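Local coordinates for protein pyruvate kinase 1 (Trypanosoma brucei brucei, PDB 4KCT) that transfers phosphate from phosphoenolpyruvate to ADP, yielding pyruvate and ATP, and also has an intrinsic activity that decarboxylates oxaloacetate, at residues 394-400 against 475-481. Coordinates in Å, arbitrary orientation, origin at the centre of the assembly. Numbering follows the deposited sequence.
Sequences AKAMLVL and DVVVVVH. With FDP (2,6-di-O-phosphono-beta-D-fructofuranose), chain F.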
ATOM      1  N   ALA A 394      20.715   4.311 -13.310  1.00 18.67           N
ATOM      2  CA  ALA A 394      21.274   4.500 -14.648  1.00 19.69           C
ATOM      3  C   ALA A 394      21.105   5.962 -15.063  1.00 20.92           C
ATOM      4  O   ALA A 394      20.061   6.557 -14.811  1.00 18.41           O
ATOM      5  CB  ALA A 394      20.564   3.596 -15.647  1.00 19.02           C
ATOM      6  N   LYS A 395      22.084   6.506 -15.793  1.00 20.58           N
ATOM      7  CA  LYS A 395      21.956   7.883 -16.302  1.00 22.87           C
ATOM      8  C   LYS A 395      21.290   7.960 -17.677  1.00 19.32           C
ATOM      9  O   LYS A 395      20.795   9.028 -18.089  1.00 19.30           O
ATOM     10  CB  LYS A 395      23.320   8.583 -16.315  1.00 29.51           C
ATOM     11  CG  LYS A 395      23.852   8.819 -14.912  1.00 31.18           C
ATOM     12  CD  LYS A 395      24.893   9.909 -14.866  1.00 40.52           C
ATOM     13  CE  LYS A 395      25.291  10.182 -13.434  1.00 44.92           C
ATOM     14  NZ  LYS A 395      26.656  10.779 -13.371  1.00 63.37           N
ATOM     15  N   ALA A 396      21.221   6.827 -18.356  1.00 16.55           N
ATOM     16  CA  ALA A 396      20.473   6.759 -19.607  1.00 18.59           C
ATOM     17  C   ALA A 396      20.023   5.353 -19.900  1.00 17.45           C
ATOM     18  O   ALA A 396      20.604   4.380 -19.403  1.00 17.95           O
ATOM     19  CB  ALA A 396      21.320   7.304 -20.783  1.00 16.60           C
ATOM     20  N   MET A 397      19.057   5.242 -20.800  1.00 14.41           N
ATOM     21  CA  MET A 397      18.730   3.973 -21.400  1.00 15.78           C
ATOM     22  C   MET A 397      18.952   4.119 -22.890  1.00 17.83           C
ATOM     23  O   MET A 397      18.944   5.233 -23.416  1.00 17.12           O
ATOM     24  CB  MET A 397      17.267   3.635 -21.118  1.00 16.16           C
ATOM     25  CG  MET A 397      16.945   3.568 -19.611  1.00 16.28           C
ATOM     26  SD  MET A 397      15.217   3.093 -19.323  1.00 17.47           S
ATOM     27  CE  MET A 397      15.219   1.380 -19.909  1.00 14.12           C
ATOM     28  N   LEU A 398      19.153   3.000 -23.562  1.00 15.77           N
ATOM     29  CA  LEU A 398      19.406   2.984 -24.989  1.00 16.85           C
ATOM     30  C   LEU A 398      18.540   1.870 -25.571  1.00 17.15           C
ATOM     31  O   LEU A 398      18.526   0.764 -25.031  1.00 17.05           O
ATOM     32  CB  LEU A 398      20.898   2.673 -25.229  1.00 18.77           C
ATOM     33  CG  LEU A 398      21.384   2.405 -26.654  1.00 21.89           C
ATOM     34  CD1 LEU A 398      21.019   3.557 -27.557  1.00 22.72           C
ATOM     35  CD2 LEU A 398      22.906   2.253 -26.607  1.00 24.48           C
ATOM     36  N   VAL A 399      17.763   2.177 -26.613  1.00 15.35           N
ATOM     37  CA  VAL A 399      16.892   1.176 -27.239  1.00 16.05           C
ATOM     38  C   VAL A 399      17.035   1.260 -28.764  1.00 18.87           C
ATOM     39  O   VAL A 399      17.172   2.354 -29.320  1.00 16.71           O
ATOM     40  CB  VAL A 399      15.394   1.370 -26.831  1.00 17.23           C
ATOM     41  CG1 VAL A 399      14.885   2.774 -27.216  1.00 16.02           C
ATOM     42  CG2 VAL A 399      14.500   0.257 -27.424  1.00 15.32           C
ATOM     43  N   LEU A 400      17.135   0.101 -29.417  1.00 16.51           N
ATOM     44  CA  LEU A 400      17.060   0.052 -30.899  1.00 17.56           C
ATOM     45  C   LEU A 400      15.606  -0.072 -31.331  1.00 17.18           C
ATOM     46  O   LEU A 400      14.891  -0.967 -30.866  1.00 17.15           O
ATOM     47  CB  LEU A 400      17.857  -1.147 -31.442  1.00 17.54           C
ATOM     48  CG  LEU A 400      19.370  -0.912 -31.631  1.00 22.22           C
ATOM     49  CD1 LEU A 400      19.967  -0.237 -30.409  1.00 20.82           C
ATOM     50  CD2 LEU A 400      20.086  -2.232 -31.925  1.00 20.51           C
ATOM     51  N   ASP A 475      29.776   5.233 -16.278  1.00 25.57           N
ATOM     52  CA  ASP A 475      28.337   5.225 -15.936  1.00 23.80           C
ATOM     53  C   ASP A 475      27.668   3.961 -16.485  1.00 23.62           C
ATOM     54  O   ASP A 475      27.971   3.523 -17.612  1.00 20.26           O
ATOM     55  CB  ASP A 475      27.615   6.473 -16.486  1.00 22.31           C
ATOM     56  CG  ASP A 475      28.013   7.785 -15.727  1.00 29.87           C
ATOM     57  OD1 ASP A 475      28.428   7.701 -14.555  1.00 27.17           O
ATOM     58  OD2 ASP A 475      27.966   8.869 -16.333  1.00 29.91           O
ATOM     59  N   VAL A 476      26.630   3.504 -15.780  1.00 21.44           N
ATOM     60  CA  VAL A 476      25.797   2.407 -16.275  1.00 21.43           C
ATOM     61  C   VAL A 476      24.729   2.923 -17.244  1.00 21.91           C
ATOM     62  O   VAL A 476      24.065   3.908 -16.972  1.00 22.13           O
ATOM     63  CB  VAL A 476      25.105   1.646 -15.127  1.00 22.94           C
ATOM     64  CG1 VAL A 476      24.478   0.347 -15.655  1.00 25.46           C
ATOM     65  CG2 VAL A 476      26.088   1.335 -14.036  1.00 29.27           C
ATOM     66  N   VAL A 477      24.536   2.212 -18.356  1.00 19.10           N
ATOM     67  CA  VAL A 477      23.428   2.488 -19.276  1.00 18.94           C
ATOM     68  C   VAL A 477      22.642   1.198 -19.467  1.00 18.30           C
ATOM     69  O   VAL A 477      23.231   0.116 -19.496  1.00 18.49           O
ATOM     70  CB  VAL A 477      23.952   2.948 -20.640  1.00 22.54           C
ATOM     71  CG1 VAL A 477      22.815   3.034 -21.655  1.00 24.75           C
ATOM     72  CG2 VAL A 477      24.612   4.307 -20.510  1.00 22.51           C
ATOM     73  N   VAL A 478      21.313   1.290 -19.479  1.00 15.75           N
ATOM     74  CA  VAL A 478      20.479   0.101 -19.699  1.00 14.36           C
ATOM     75  C   VAL A 478      20.164   0.009 -21.184  1.00 16.90           C
ATOM     76  O   VAL A 478      19.638   0.963 -21.772  1.00 17.15           O
ATOM     77  CB  VAL A 478      19.167   0.148 -18.877  1.00 14.40           C
ATOM     78  CG1 VAL A 478      18.337  -1.140 -19.137  1.00 13.73           C
ATOM     79  CG2 VAL A 478      19.490   0.305 -17.376  1.00 14.34           C
ATOM     80  N   VAL A 479      20.495  -1.128 -21.798  1.00 14.85           N
ATOM     81  CA  VAL A 479      20.484  -1.248 -23.267  1.00 14.90           C
ATOM     82  C   VAL A 479      19.494  -2.340 -23.661  1.00 15.79           C
ATOM     83  O   VAL A 479      19.626  -3.485 -23.239  1.00 14.91           O
ATOM     84  CB  VAL A 479      21.865  -1.630 -23.804  1.00 16.36           C
ATOM     85  CG1 VAL A 479      21.847  -1.769 -25.330  1.00 16.87           C
ATOM     86  CG2 VAL A 479      22.908  -0.616 -23.345  1.00 15.37           C
ATOM     87  N   VAL A 480      18.549  -1.989 -24.522  1.00 14.46           N
ATOM     88  CA  VAL A 480      17.446  -2.880 -24.858  1.00 15.00           C
ATOM     89  C   VAL A 480      17.434  -3.089 -26.380  1.00 15.18           C
ATOM     90  O   VAL A 480      17.386  -2.116 -27.153  1.00 14.44           O
ATOM     91  CB  VAL A 480      16.097  -2.262 -24.431  1.00 15.59           C
ATOM     92  CG1 VAL A 480      14.918  -3.125 -24.930  1.00 14.86           C
ATOM     93  CG2 VAL A 480      16.051  -2.074 -22.896  1.00 15.16           C
ATOM     94  N   HIS A 481      17.475  -4.349 -26.804  1.00 14.41           N
ATOM     95  CA  HIS A 481      17.252  -4.717 -28.218  1.00 15.76           C
ATOM     96  C   HIS A 481      17.030  -6.207 -28.284  1.00 17.07           C
ATOM     97  O   HIS A 481      16.759  -6.828 -27.255  1.00 17.73           O
ATOM     98  CB  HIS A 481      18.427  -4.281 -29.120  1.00 15.16           C
ATOM     99  CG  HIS A 481      19.794  -4.728 -28.627  1.00 17.60           C
ATOM    100  ND1 HIS A 481      20.253  -6.011 -28.774  1.00 16.17           N
ATOM    101  CD2 HIS A 481      20.847  -3.996 -28.075  1.00 15.01           C
ATOM    102  CE1 HIS A 481      21.518  -6.091 -28.281  1.00 16.99           C
ATOM    103  NE2 HIS A 481      21.895  -4.863 -27.888  1.00 16.58           N
TER
HETATM  104  P1  FDP F1004      16.626  -5.185 -35.471  1.00 22.06           P
HETATM  105  O1P FDP F1004      17.845  -5.394 -34.597  1.00 20.29           O
HETATM  106  O2P FDP F1004      16.692  -3.885 -36.232  1.00 22.12           O
HETATM  107  O3P FDP F1004      16.205  -6.395 -36.288  1.00 22.37           O
HETATM  108  O1  FDP F1004      14.148  -7.480 -34.982  1.00 22.00           O
HETATM  109  C1  FDP F1004      14.911  -7.250 -33.793  1.00 19.84           C
HETATM  110  C2  FDP F1004      14.809  -5.774 -33.427  1.00 20.55           C
HETATM  111  O2  FDP F1004      15.380  -4.909 -34.447  1.00 19.92           O
HETATM  112  C3  FDP F1004      15.431  -5.456 -32.071  1.00 17.47           C
HETATM  113  O3  FDP F1004      16.855  -5.433 -32.128  1.00 18.76           O
HETATM  114  C4  FDP F1004      14.866  -4.067 -31.827  1.00 18.40           C
HETATM  115  O4  FDP F1004      14.986  -3.638 -30.459  1.00 18.18           O
HETATM  116  C5  FDP F1004      13.417  -4.270 -32.245  1.00 17.59           C
HETATM  117  O5  FDP F1004      13.437  -5.375 -33.221  1.00 18.25           O
HETATM  118  C6  FDP F1004      12.846  -3.002 -32.866  1.00 18.19           C
HETATM  119  O6  FDP F1004      11.427  -3.152 -32.944  1.00 20.97           O
HETATM  120  P2  FDP F1004      10.514  -1.848 -33.242  1.00 22.48           P
HETATM  121  O4P FDP F1004      10.689  -0.956 -32.001  1.00 17.32           O
HETATM  122  O5P FDP F1004      11.106  -1.282 -34.494  1.00 19.16           O
HETATM  123  O6P FDP F1004       9.115  -2.396 -33.380  1.00 20.09           O
HETATM  124  O   HOH W   1      24.523   5.898 -15.309  1.00 32.67           O
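Met397 lays its CE against CG1 of Val478 at 4.1 Å, on the sheet face it shares with Val399 and Val480, where helices 377-392 and 405-412 pack. Leu398, Val477 and Val479 point to the other face, with Leu398 CB 4.1 Å from Val477 CG1. Between the faces, 396-400, middle strand of the alpha/beta domain's sheet, runs parallel to 476-481, which lies beside antiparallel 492-497. Backbone amides donate hydrogen bonds: Val478 N to Ala396 O (3.2 Å), Leu398 N to Val478 O (2.8 Å), Val480 N to Leu398 O (2.8 Å), Leu400 N to Val480 O (3.2 Å). Lys395 N makes only a weak 3.5 Å hydrogen bond to Val476 O, and a water bridges the same atoms; a long salt bridge joins Lys395 NZ to Asp475 OD1 (3.7 Å), while Asp475 OD2 accepts a hydrogen bond from Ser472 N. At the strands' C-terminal ends, FDP O4 donates to Leu400 O (2.7 Å), and His481, its NE2 hydrogen-bonded to Arg494, lines the same pocket. Apolar pairing thus leaves polar chemistry to the ends, one serving the family's allosteric effector pocket.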